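Local coordinates for protein exodeoxyribonuclease (Neisseria meningitidis, PDB 2JC5) that probably cleaves DNA at apurinic or apyrimidinic sites, as a metal-dependent phosphodiesterase of the AP/ExoA family of DNA repair enzymes, at residues 3-8 with 25-30; 19-24 with 50-55; 143-148 with 227-232; 193-198 with 231-236; 235-240 with 249-254. One frame throughout, in Å; residues are numbered along the deposited sequence.

Contact 1 (3-8 with 25-30)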
# COMPACT_ATOMS: atom_id res chain seq x y z
N LYS A 3 10.63 10.08 -4.77
CA LYS A 3 10.01 9.83 -3.48
C LYS A 3 8.62 9.26 -3.73
O LYS A 3 7.79 9.88 -4.39
CB LYS A 3 9.95 11.13 -2.68
CG LYS A 3 9.35 11.02 -1.31
CD LYS A 3 9.27 12.35 -0.58
CE LYS A 3 10.64 12.86 -0.23
NZ LYS A 3 10.67 13.35 1.17
N ILE A 4 8.40 8.04 -3.24
CA ILE A 4 7.13 7.35 -3.38
C ILE A 4 6.51 7.16 -2.00
O ILE A 4 7.19 6.70 -1.10
CB ILE A 4 7.26 5.98 -4.05
CG1 ILE A 4 7.89 6.11 -5.45
CG2 ILE A 4 5.89 5.34 -4.15
CD1 ILE A 4 8.14 4.81 -6.19
N ILE A 5 5.25 7.57 -1.84
CA ILE A 5 4.55 7.48 -0.57
C ILE A 5 3.39 6.53 -0.73
O ILE A 5 2.66 6.63 -1.71
CB ILE A 5 4.05 8.85 -0.09
CG1 ILE A 5 5.26 9.78 0.09
CG2 ILE A 5 3.22 8.71 1.20
CD1 ILE A 5 4.95 11.11 0.76
N SER A 6 3.24 5.60 0.23
CA SER A 6 2.09 4.71 0.27
C SER A 6 1.29 5.06 1.52
O SER A 6 1.84 5.10 2.61
CB SER A 6 2.54 3.26 0.33
OG SER A 6 1.44 2.37 0.21
N ALA A 7 -0.00 5.32 1.35
CA ALA A 7 -0.84 5.69 2.48
C ALA A 7 -2.23 5.12 2.36
O ALA A 7 -2.96 5.42 1.41
CB ALA A 7 -0.90 7.22 2.63
N ASN A 8 -2.61 4.30 3.33
CA ASN A 8 -4.01 3.95 3.50
C ASN A 8 -4.64 5.09 4.27
O ASN A 8 -4.28 5.37 5.43
CB ASN A 8 -4.16 2.60 4.22
CG ASN A 8 -5.62 2.28 4.52
OD1 ASN A 8 -6.42 3.18 4.83
ND2 ASN A 8 -5.97 1.00 4.43
N ALA A 25 1.60 17.72 -1.17
CA ALA A 25 2.55 18.72 -1.70
C ALA A 25 3.77 18.90 -0.79
O ALA A 25 4.91 18.86 -1.24
CB ALA A 25 1.86 20.07 -1.92
N ALA A 26 3.54 19.09 0.51
CA ALA A 26 4.61 19.39 1.47
C ALA A 26 5.63 18.26 1.57
O ALA A 26 6.83 18.50 1.82
CB ALA A 26 4.02 19.69 2.84
N SER A 27 5.16 17.03 1.35
CA SER A 27 6.00 15.88 1.45
C SER A 27 7.05 15.82 0.35
O SER A 27 8.02 15.08 0.47
CB SER A 27 5.16 14.61 1.33
OG SER A 27 4.66 14.47 0.01
N GLY A 28 6.83 16.54 -0.75
CA GLY A 28 7.73 16.45 -1.90
C GLY A 28 7.59 15.18 -2.70
O GLY A 28 8.41 14.91 -3.58
N ALA A 29 6.55 14.39 -2.43
CA ALA A 29 6.36 13.13 -3.15
C ALA A 29 6.21 13.34 -4.65
O ALA A 29 5.48 14.23 -5.10
CB ALA A 29 5.12 12.41 -2.64
N ASP A 30 6.87 12.47 -5.40
CA ASP A 30 6.68 12.34 -6.84
C ASP A 30 5.47 11.49 -7.20
O ASP A 30 4.76 11.77 -8.17
CB ASP A 30 7.92 11.75 -7.47
CG ASP A 30 9.12 12.64 -7.31
OD1 ASP A 30 9.16 13.66 -8.03
OD2 ASP A 30 9.97 12.36 -6.44
O HOH W 1 8.58 13.23 2.64
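Lys3 and Asp30 meet through two bonds of equal length but unequal straightness. The backbone N of Lys3 donates to OD2 of Asp30 over 2.9 Å at 170°, using the anti lone pair of that oxygen, and the backbone N of Asp30 returns a bond to O of Lys3 that is more bent, at 141°. The side chain of Lys3 runs out past Gly28 with CG anti to the backbone N (chi1 -179°), and CD comes within 3.2 Å of Ser27 O. Beyond it the chain bends, and NZ makes a weak bond to the same Ser27 O; water 1 accepts from NZ at 2.6 Å and donates to Ser27 O. NZ also has a long, weak ion pair with Glu253. Ser27 OG accepts from Ala29 N at 3.1 Å, which is an ST turn, while its own stronger partner is the carbonyl O of Ile24. The main apolar contact is made by Ile5, whose CD1 touches Ala29 CB at 3.6 Å, with CG1 just behind. Gly28, at positive phi, turns the chain from helix 20-26 toward strand 31-35, the parallel neighbour of strand 2-8, closing a right-handed beta-alpha-beta crossover in the DNase I-like fold.

Contact 2 (19-24 with 50-55)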
# COMPACT_ATOMS: atom_id res chain seq x y z
N GLY A 19 -5.65 17.19 6.87
CA GLY A 19 -4.44 17.80 6.33
C GLY A 19 -3.71 16.98 5.30
O GLY A 19 -2.62 17.35 4.88
N PHE A 20 -4.30 15.87 4.86
CA PHE A 20 -3.60 15.01 3.93
C PHE A 20 -3.34 15.70 2.60
O PHE A 20 -2.30 15.48 1.98
CB PHE A 20 -4.33 13.67 3.73
CG PHE A 20 -3.54 12.68 2.92
CD1 PHE A 20 -2.43 12.06 3.46
CD2 PHE A 20 -3.88 12.40 1.62
CE1 PHE A 20 -1.68 11.17 2.70
CE2 PHE A 20 -3.13 11.51 0.85
CZ PHE A 20 -2.03 10.89 1.42
N TYR A 21 -4.28 16.54 2.15
CA TYR A 21 -4.09 17.22 0.88
C TYR A 21 -2.82 18.08 0.89
O TYR A 21 -2.01 18.04 -0.04
CB TYR A 21 -5.29 18.10 0.55
CG TYR A 21 -5.17 18.81 -0.77
CD1 TYR A 21 -5.22 18.10 -1.94
CD2 TYR A 21 -5.03 20.20 -0.84
CE1 TYR A 21 -5.13 18.72 -3.16
CE2 TYR A 21 -4.93 20.83 -2.07
CZ TYR A 21 -4.97 20.08 -3.23
OH TYR A 21 -4.89 20.67 -4.49
N GLU A 22 -2.63 18.85 1.96
CA GLU A 22 -1.48 19.72 2.05
C GLU A 22 -0.20 18.91 2.13
O GLU A 22 0.81 19.26 1.53
CB GLU A 22 -1.62 20.64 3.27
CG GLU A 22 -2.70 21.71 3.11
CD GLU A 22 -4.12 21.25 3.44
OE1 GLU A 22 -4.32 20.08 3.81
OE2 GLU A 22 -5.06 22.07 3.35
N TYR A 23 -0.28 17.78 2.82
CA TYR A 23 0.85 16.87 2.93
C TYR A 23 1.29 16.30 1.58
O TYR A 23 2.48 16.10 1.35
CB TYR A 23 0.49 15.72 3.89
CG TYR A 23 1.56 14.65 4.00
CD1 TYR A 23 2.74 14.90 4.67
CD2 TYR A 23 1.37 13.39 3.46
CE1 TYR A 23 3.73 13.93 4.76
CE2 TYR A 23 2.34 12.42 3.55
CZ TYR A 23 3.51 12.68 4.20
OH TYR A 23 4.48 11.69 4.30
N ILE A 24 0.35 16.01 0.69
CA ILE A 24 0.75 15.49 -0.62
C ILE A 24 1.83 16.41 -1.22
O ILE A 24 2.84 15.94 -1.74
CB ILE A 24 -0.45 15.35 -1.60
CG1 ILE A 24 -1.37 14.22 -1.13
CG2 ILE A 24 0.02 15.09 -3.00
CD1 ILE A 24 -2.69 14.12 -1.88
N ASN A 50 -7.01 15.02 -9.02
CA ASN A 50 -5.78 15.62 -9.52
C ASN A 50 -5.20 16.56 -8.48
O ASN A 50 -5.11 17.79 -8.68
CB ASN A 50 -6.05 16.34 -10.83
CG ASN A 50 -6.58 15.42 -11.88
OD1 ASN A 50 -7.79 15.37 -12.13
ND2 ASN A 50 -5.70 14.64 -12.49
N PRO A 51 -4.78 15.99 -7.34
CA PRO A 51 -4.30 16.85 -6.27
C PRO A 51 -3.07 17.65 -6.70
O PRO A 51 -2.10 17.09 -7.24
CB PRO A 51 -3.94 15.86 -5.14
CG PRO A 51 -3.79 14.54 -5.80
CD PRO A 51 -4.68 14.55 -7.00
N HIS A 52 -3.13 18.97 -6.52
CA HIS A 52 -2.01 19.86 -6.87
C HIS A 52 -1.61 19.73 -8.34
O HIS A 52 -0.44 19.90 -8.70
CB HIS A 52 -0.80 19.59 -5.96
CG HIS A 52 -1.10 19.69 -4.50
ND1 HIS A 52 -1.25 20.89 -3.85
CD2 HIS A 52 -1.30 18.72 -3.57
CE1 HIS A 52 -1.53 20.66 -2.58
NE2 HIS A 52 -1.56 19.35 -2.39
N GLY A 53 -2.59 19.38 -9.17
CA GLY A 53 -2.34 19.20 -10.60
C GLY A 53 -1.65 17.92 -11.00
O GLY A 53 -1.25 17.73 -12.15
N MET A 54 -1.52 17.00 -10.05
CA MET A 54 -0.94 15.71 -10.35
C MET A 54 -1.90 14.93 -11.23
O MET A 54 -3.10 15.17 -11.22
CB MET A 54 -0.67 14.93 -9.07
CG MET A 54 0.42 15.57 -8.22
SD MET A 54 0.48 14.86 -6.58
CE MET A 54 1.56 13.49 -6.79
N HIS A 55 -1.35 14.01 -11.99
CA HIS A 55 -2.13 13.02 -12.71
C HIS A 55 -2.65 12.03 -11.69
O HIS A 55 -1.96 11.73 -10.73
CB HIS A 55 -1.23 12.31 -13.70
CG HIS A 55 -0.71 13.23 -14.75
ND1 HIS A 55 -1.39 13.45 -15.92
CD2 HIS A 55 0.35 14.06 -14.76
CE1 HIS A 55 -0.73 14.34 -16.64
NE2 HIS A 55 0.33 14.73 -15.96
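Tyr21 and His52 form an offset stack: the ring centroids are 4.0 Å apart and the planes differ by 12°. His52 NE2 lies over the centre of the Tyr21 ring, whereas Tyr21 CZ sits over the His52 ring but displaced toward its rim. The side chains reach toward each other tip to tip.

Two hydrogen bonds accompany the stack. His52 NE2 donates to the backbone O of Tyr21 over 2.7 Å at 177°; the acceptor lies in the imidazole plane, but the donor stands 42° above the carbonyl plane. The second also runs from His52 to Tyr21: its backbone N donates to Tyr21 OH at 3.2 Å. The NE2 bond and the stack together restrain the turn of the imidazole. This joins helix 20-26 to the loop that leads from helix 46-49 into strand 55-59, at the outer end of the six-stranded sheet of the DNase I-like fold and away from the annotated sites.

Apolar contacts lie beside the rings. Pro51 CB approaches Tyr21 CE1 at 3.7 Å and also meets Ile24 CD1, while the other branch of Ile24, CG2, reaches Met54 SD at 3.6 Å and passes near His52 CD2. Pro51 and Met54 in turn rest on Tyr72 of strand 69-73. Within the loop, Asn50 ND2 donates to Met54 O at 2.9 Å, bridging the turn that carries Pro51 and His52.

Contact 3 (143-148 with 227-232)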
# COMPACT_ATOMS: atom_id res chain seq x y z
N ASP A 143 11.31 -2.16 -13.60
CA ASP A 143 11.43 -1.65 -12.24
C ASP A 143 10.05 -1.46 -11.67
O ASP A 143 9.28 -0.67 -12.20
CB ASP A 143 12.18 -0.35 -12.27
CG ASP A 143 13.54 -0.49 -12.90
OD1 ASP A 143 14.30 -1.40 -12.51
OD2 ASP A 143 13.85 0.32 -13.81
N ILE A 144 9.71 -2.17 -10.60
CA ILE A 144 8.34 -2.13 -10.08
C ILE A 144 8.32 -1.94 -8.58
O ILE A 144 9.09 -2.58 -7.84
CB ILE A 144 7.56 -3.42 -10.43
CG1 ILE A 144 7.64 -3.70 -11.93
CG2 ILE A 144 6.09 -3.29 -9.98
CD1 ILE A 144 6.94 -4.96 -12.36
N VAL A 145 7.45 -1.04 -8.13
CA VAL A 145 7.15 -0.87 -6.71
C VAL A 145 5.67 -1.20 -6.52
O VAL A 145 4.82 -0.53 -7.09
CB VAL A 145 7.43 0.55 -6.22
CG1 VAL A 145 7.17 0.67 -4.69
CG2 VAL A 145 8.88 0.94 -6.54
N VAL A 146 5.39 -2.22 -5.69
CA VAL A 146 4.02 -2.54 -5.30
C VAL A 146 3.79 -1.94 -3.91
O VAL A 146 4.29 -2.49 -2.91
CB VAL A 146 3.74 -4.06 -5.32
CG1 VAL A 146 2.26 -4.33 -5.03
CG2 VAL A 146 4.14 -4.66 -6.67
N CYS A 147 3.11 -0.80 -3.87
CA CYS A 147 2.77 -0.10 -2.66
C CYS A 147 1.43 -0.55 -2.15
O CYS A 147 0.49 -0.71 -2.93
CB CYS A 147 2.62 1.39 -2.91
SG CYS A 147 4.09 2.27 -3.27
N GLY A 148 1.29 -0.67 -0.84
CA GLY A 148 -0.04 -0.62 -0.29
C GLY A 148 -0.20 -1.26 1.04
O GLY A 148 0.77 -1.47 1.78
N PRO A 227 14.53 -6.18 -7.83
CA PRO A 227 15.91 -6.14 -7.31
C PRO A 227 16.76 -4.92 -7.64
O PRO A 227 17.38 -4.35 -6.73
CB PRO A 227 16.54 -7.42 -7.87
CG PRO A 227 15.43 -8.26 -8.32
CD PRO A 227 14.26 -7.41 -8.59
N GLU A 228 16.79 -4.47 -8.90
CA GLU A 228 17.72 -3.40 -9.24
C GLU A 228 17.26 -2.10 -8.61
O GLU A 228 18.07 -1.33 -8.09
CB GLU A 228 17.91 -3.30 -10.75
CG GLU A 228 18.66 -4.53 -11.25
CD GLU A 228 18.69 -4.70 -12.75
OE1 GLU A 228 17.63 -4.94 -13.34
OE2 GLU A 228 19.80 -4.64 -13.33
N LEU A 229 15.96 -1.88 -8.61
CA LEU A 229 15.43 -0.67 -7.99
C LEU A 229 15.59 -0.71 -6.46
O LEU A 229 15.83 0.33 -5.83
CB LEU A 229 13.96 -0.45 -8.38
CG LEU A 229 13.24 0.77 -7.79
CD1 LEU A 229 13.95 2.08 -8.05
CD2 LEU A 229 11.81 0.82 -8.35
N ALA A 230 15.45 -1.89 -5.85
CA ALA A 230 15.65 -2.02 -4.40
C ALA A 230 17.05 -1.56 -4.01
O ALA A 230 17.22 -0.92 -2.98
CB ALA A 230 15.40 -3.44 -3.94
N ALA A 231 18.04 -1.88 -4.85
CA ALA A 231 19.43 -1.46 -4.62
C ALA A 231 19.64 0.05 -4.74
O ALA A 231 20.70 0.55 -4.37
CB ALA A 231 20.37 -2.17 -5.60
N LYS A 232 18.64 0.75 -5.25
CA LYS A 232 18.67 2.20 -5.40
C LYS A 232 17.96 2.94 -4.26
O LYS A 232 18.04 4.16 -4.18
CB LYS A 232 18.07 2.58 -6.77
CG LYS A 232 18.96 2.06 -7.89
CD LYS A 232 18.54 2.44 -9.28
CE LYS A 232 19.71 2.17 -10.26
NZ LYS A 232 21.04 2.83 -9.92
O HOH W 2 14.27 -3.15 -10.52
O HOH W 3 16.36 -1.96 -13.87
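Leu229 and Val145 cross at about a right angle, with one methyl of each in contact. Leu229 holds CG anti to its backbone N (chi1 180°) and points from helix 227-230 toward strand 143-147, where its CD2 meets Val145 CG2 at 3.4 Å, tighter than usual for two carbons. The same CD2 lies 4.1 Å from Asp143 CB, so this single methyl group spans two strand residues whose side chains lie on the same side of the strand. Leu103 of the adjacent strand 103-109 and Tyr256 also pack on Leu229.

The carboxylate of Asp143 is joined to the helix through solvent. Water 2 donates to OD1 at 2.7 Å and accepts from the backbone N of Leu229 at 2.8 Å; water 3 donates to OD1 as well. The other carboxylate oxygen, OD2, is hydrogen-bonded to Tyr256 OH.

No direct hydrogen bond links the segments. The helix is therefore packed against the side chains at the beginning of strand 143-147 by one close methyl contact, and the bridge of water 2 from Asp143 OD1 to Leu229 N implies a polar link that depends on solvent.

Contact 4 (193-198 with 231-236)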
# COMPACT_ATOMS: atom_id res chain seq x y z
N ARG A 193 12.08 -3.42 5.60
CA ARG A 193 12.81 -4.39 6.42
C ARG A 193 14.23 -4.55 5.91
O ARG A 193 15.15 -4.80 6.69
CB ARG A 193 12.08 -5.73 6.40
CG ARG A 193 12.69 -6.81 7.24
CD ARG A 193 12.90 -6.44 8.67
NE ARG A 193 11.67 -6.05 9.35
CZ ARG A 193 11.48 -4.93 10.03
NH1 ARG A 193 12.42 -3.99 10.15
NH2 ARG A 193 10.30 -4.72 10.61
N THR A 194 14.42 -4.37 4.60
CA THR A 194 15.75 -4.45 4.02
C THR A 194 16.58 -3.24 4.40
O THR A 194 17.77 -3.38 4.75
CB THR A 194 15.66 -4.67 2.50
OG1 THR A 194 15.18 -5.99 2.28
CG2 THR A 194 17.01 -4.53 1.83
N LEU A 195 15.99 -2.05 4.33
CA LEU A 195 16.70 -0.83 4.73
C LEU A 195 17.06 -0.80 6.21
O LEU A 195 18.15 -0.35 6.57
CB LEU A 195 15.87 0.43 4.41
CG LEU A 195 15.80 0.83 2.94
CD1 LEU A 195 14.73 1.87 2.70
CD2 LEU A 195 17.17 1.34 2.47
N TYR A 196 16.13 -1.25 7.06
CA TYR A 196 16.25 -1.10 8.52
C TYR A 196 15.89 -2.42 9.21
O TYR A 196 14.81 -2.57 9.76
CB TYR A 196 15.32 0.02 9.00
CG TYR A 196 15.54 1.32 8.27
CD1 TYR A 196 16.78 1.92 8.26
CD2 TYR A 196 14.52 1.92 7.55
CE1 TYR A 196 17.01 3.12 7.56
CE2 TYR A 196 14.73 3.09 6.85
CZ TYR A 196 15.97 3.70 6.85
OH TYR A 196 16.15 4.88 6.15
N PRO A 197 16.79 -3.40 9.15
CA PRO A 197 16.51 -4.74 9.66
C PRO A 197 15.93 -4.82 11.07
O PRO A 197 15.13 -5.71 11.33
CB PRO A 197 17.88 -5.41 9.60
CG PRO A 197 18.52 -4.76 8.43
CD PRO A 197 18.12 -3.33 8.52
N ASP A 198 16.33 -3.91 11.95
CA ASP A 198 15.98 -4.00 13.37
C ASP A 198 14.96 -2.98 13.82
O ASP A 198 14.67 -2.88 15.00
CB ASP A 198 17.25 -3.84 14.21
CG ASP A 198 18.22 -4.97 13.96
OD1 ASP A 198 17.76 -6.13 13.97
OD2 ASP A 198 19.41 -4.70 13.71
N ALA A 231 18.04 -1.88 -4.85
CA ALA A 231 19.43 -1.46 -4.62
C ALA A 231 19.64 0.05 -4.74
O ALA A 231 20.70 0.55 -4.37
CB ALA A 231 20.37 -2.17 -5.60
N LYS A 232 18.64 0.75 -5.25
CA LYS A 232 18.67 2.20 -5.40
C LYS A 232 17.96 2.94 -4.26
O LYS A 232 18.04 4.16 -4.18
CB LYS A 232 18.07 2.58 -6.77
CG LYS A 232 18.96 2.06 -7.89
CD LYS A 232 18.54 2.44 -9.28
CE LYS A 232 19.71 2.17 -10.26
NZ LYS A 232 21.04 2.83 -9.92
N ALA A 233 17.28 2.22 -3.38
CA ALA A 233 16.62 2.83 -2.22
C ALA A 233 17.67 3.41 -1.29
O ALA A 233 18.58 2.70 -0.88
CB ALA A 233 15.78 1.79 -1.46
N VAL A 234 17.52 4.68 -0.94
CA VAL A 234 18.48 5.37 -0.07
C VAL A 234 17.99 5.64 1.36
O VAL A 234 18.79 5.73 2.30
CB VAL A 234 19.00 6.68 -0.70
CG1 VAL A 234 19.81 6.37 -1.95
CG2 VAL A 234 17.88 7.64 -1.00
N SER A 235 16.69 5.74 1.55
CA SER A 235 16.13 5.97 2.86
C SER A 235 14.64 5.76 2.87
O SER A 235 14.00 5.71 1.82
CB SER A 235 16.46 7.37 3.35
OG SER A 235 15.69 8.30 2.64
N ALA A 236 14.08 5.65 4.06
CA ALA A 236 12.63 5.55 4.22
C ALA A 236 12.26 6.07 5.59
O ALA A 236 13.10 6.14 6.50
CB ALA A 236 12.16 4.12 4.02
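Ala236 meets the Tyr196 ring obliquely, with its O 3.5 Å from Tyr196 CE2 and its CB at 4.0 Å from the same ring atom. One face of that ring has Leu195 CB over its centre, 3.7 Å above the plane, and Trp192 meets the ring edge-to-face. The other flat group, the guanidinium of Arg193, has the carbonyl carbon of Tyr196 at its edge, in plane; NH1 donates weakly to Tyr196 O and is also hydrogen-bonded to Val199 O, and NH2 forms a salt bridge with Asp158.

The phenol oxygen carries the polar link. Ala236 N donates to Tyr196 OH over 3.0 Å at 156°, so a backbone N-H of strand 233-238 is met by a side chain instead of by another strand. Tyr196 CG lies anti to the carbonyl carbon (chi1 -54°), and OH stands beside the strand, 3.5 Å from Ser235 CA. The backbone N of Ser235 is buried here and has no partner in the model.

Leu195 supplies the apolar part by dividing its two methyls. CD1 touches Ala236 CB at 3.7 Å, while CD2 lies near Ala233, 3.9 Å from its O and farther from its CB. Ala236 also rests on Trp192 and Ala233 on Met191, both of the same helix.

Strand 233-238 is the outermost strand of its sheet within this chain, and helix 191-195 with the residue following it packs against that edge strand: a surface helix-to-edge-strand contact in the DNase I-like fold.

Contact 5 (235-240 with 249-254)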
# COMPACT_ATOMS: atom_id res chain seq x y z
N SER A 235 16.69 5.74 1.55
CA SER A 235 16.13 5.97 2.86
C SER A 235 14.64 5.76 2.87
O SER A 235 14.00 5.71 1.82
CB SER A 235 16.46 7.37 3.35
OG SER A 235 15.69 8.30 2.64
N ALA A 236 14.08 5.65 4.06
CA ALA A 236 12.63 5.55 4.22
C ALA A 236 12.26 6.07 5.59
O ALA A 236 13.10 6.14 6.50
CB ALA A 236 12.16 4.12 4.02
N HIS A 237 10.99 6.44 5.74
CA HIS A 237 10.44 6.76 7.05
C HIS A 237 8.95 6.51 7.08
O HIS A 237 8.29 6.47 6.05
CB HIS A 237 10.77 8.19 7.48
CG HIS A 237 10.12 9.27 6.66
ND1 HIS A 237 10.70 9.78 5.52
CD2 HIS A 237 8.98 9.97 6.86
CE1 HIS A 237 9.92 10.74 5.03
NE2 HIS A 237 8.86 10.86 5.82
N VAL A 238 8.46 6.29 8.30
CA VAL A 238 7.02 6.26 8.56
C VAL A 238 6.65 7.63 9.10
O VAL A 238 7.13 8.03 10.16
CB VAL A 238 6.66 5.13 9.54
CG1 VAL A 238 5.16 5.13 9.84
CG2 VAL A 238 7.10 3.77 8.97
N TYR A 239 5.81 8.34 8.37
CA TYR A 239 5.53 9.73 8.71
C TYR A 239 4.48 9.82 9.81
O TYR A 239 3.35 9.34 9.65
CB TYR A 239 5.05 10.52 7.49
CG TYR A 239 4.76 11.97 7.80
CD1 TYR A 239 5.79 12.88 8.00
CD2 TYR A 239 3.47 12.42 7.92
CE1 TYR A 239 5.53 14.19 8.29
CE2 TYR A 239 3.19 13.75 8.20
CZ TYR A 239 4.23 14.63 8.38
OH TYR A 239 4.00 15.95 8.67
N LYS A 240 4.88 10.41 10.95
CA LYS A 240 4.04 10.50 12.12
C LYS A 240 3.93 11.90 12.72
O LYS A 240 3.36 12.05 13.79
CB LYS A 240 4.52 9.47 13.17
CG LYS A 240 4.25 8.03 12.71
CD LYS A 240 5.06 6.99 13.43
CE LYS A 240 4.56 6.76 14.80
NZ LYS A 240 5.41 5.71 15.45
N PRO A 249 1.64 7.23 6.69
CA PRO A 249 2.28 7.11 5.38
C PRO A 249 3.67 6.50 5.44
O PRO A 249 4.45 6.82 6.34
CB PRO A 249 2.37 8.56 4.89
CG PRO A 249 1.28 9.24 5.61
CD PRO A 249 1.28 8.62 6.98
N LEU A 250 3.95 5.61 4.49
CA LEU A 250 5.24 4.97 4.33
C LEU A 250 5.95 5.62 3.15
O LEU A 250 5.47 5.56 2.03
CB LEU A 250 5.05 3.47 4.09
CG LEU A 250 6.28 2.65 3.71
CD1 LEU A 250 7.34 2.68 4.83
CD2 LEU A 250 5.86 1.24 3.34
N VAL A 251 7.07 6.29 3.44
CA VAL A 251 7.78 7.08 2.45
C VAL A 251 9.11 6.43 2.14
O VAL A 251 9.88 6.14 3.06
CB VAL A 251 8.04 8.49 3.01
CG1 VAL A 251 8.75 9.37 1.94
CG2 VAL A 251 6.75 9.13 3.54
N VAL A 252 9.41 6.22 0.87
CA VAL A 252 10.72 5.66 0.46
C VAL A 252 11.30 6.54 -0.62
O VAL A 252 10.58 6.98 -1.52
CB VAL A 252 10.63 4.21 -0.03
CG1 VAL A 252 12.03 3.64 -0.33
CG2 VAL A 252 9.91 3.33 1.01
N GLU A 253 12.61 6.81 -0.52
CA GLU A 253 13.34 7.60 -1.50
C GLU A 253 14.27 6.70 -2.28
O GLU A 253 15.06 5.97 -1.68
CB GLU A 253 14.14 8.70 -0.78
CG GLU A 253 13.22 9.72 -0.15
CD GLU A 253 13.93 10.79 0.63
OE1 GLU A 253 14.77 11.50 0.03
OE2 GLU A 253 13.63 10.93 1.83
N TYR A 254 14.17 6.75 -3.61
CA TYR A 254 14.97 5.94 -4.51
C TYR A 254 15.85 6.82 -5.38
O TYR A 254 15.41 7.83 -5.90
CB TYR A 254 14.05 5.13 -5.44
CG TYR A 254 13.10 4.20 -4.71
CD1 TYR A 254 11.84 4.65 -4.32
CD2 TYR A 254 13.43 2.88 -4.46
CE1 TYR A 254 10.96 3.81 -3.65
CE2 TYR A 254 12.57 2.03 -3.81
CZ TYR A 254 11.33 2.50 -3.40
OH TYR A 254 10.46 1.67 -2.73
O HOH W 4 13.15 9.11 4.28
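Residues Ser235 to Val238 and Leu250 to Glu253 pair antiparallel, with the strand axes 4.7 Å apart and their directions at 169°. They form a beta hairpin at the edge of the six-stranded sheet of the DNase I-like fold, and the loop between them carries Asp246, known to bind metal in this protein though not occupied here, and His247, predicted to be catalytic. His237 and Val251 are a hydrogen-bonded pair, each N donating to the other's O; Glu253 N to Ser235 O and Tyr239 N to Pro249 O extend the pattern, all four at 2.9 Å.

His237 and Val251 lie side by side. His237 CG sits between the backbone N and the carbonyl carbon (chi1 67°); the ring's face lies over Val251, whose CB makes a CH-pi contact 3.8 Å from the ring centroid, 20° off the normal. On the opposite face, Ala236 CB meets Val252 CG2 at 3.8 Å. Tyr239 presents its ring edge to Pro249 CD, and its OH bonds to Glu242.

Water 4 lies in the plane of the His237 ring, hydrogen-bonded to ND1 at 2.8 Å and to Ser235 OG.

In the fold
Contacts 1, 4 and 5 meet on one sheet: strand 2-8 of contact 1 is bonded to strand 250-254 of contact 5, whose partner 233-238 also serves contact 4. Contacts 1 and 2 share helix 20-26, and Tyr23 of that helix also packs on Tyr239, Pro249 and Val251 of contact 5. Contact 3 is largely buried and belongs to the second sheet, yet Val145 touches Ile4 of contact 1, and Leu229 touches Tyr254 of contact 5. Contact 4 is at the surface; contacts 1, 2 and 5 are partly buried. Backbone bonding dominates contact 5, side-chain-to-backbone bonds mark contacts 1, 2 and 4, and water alone provides the polar link in contact 3.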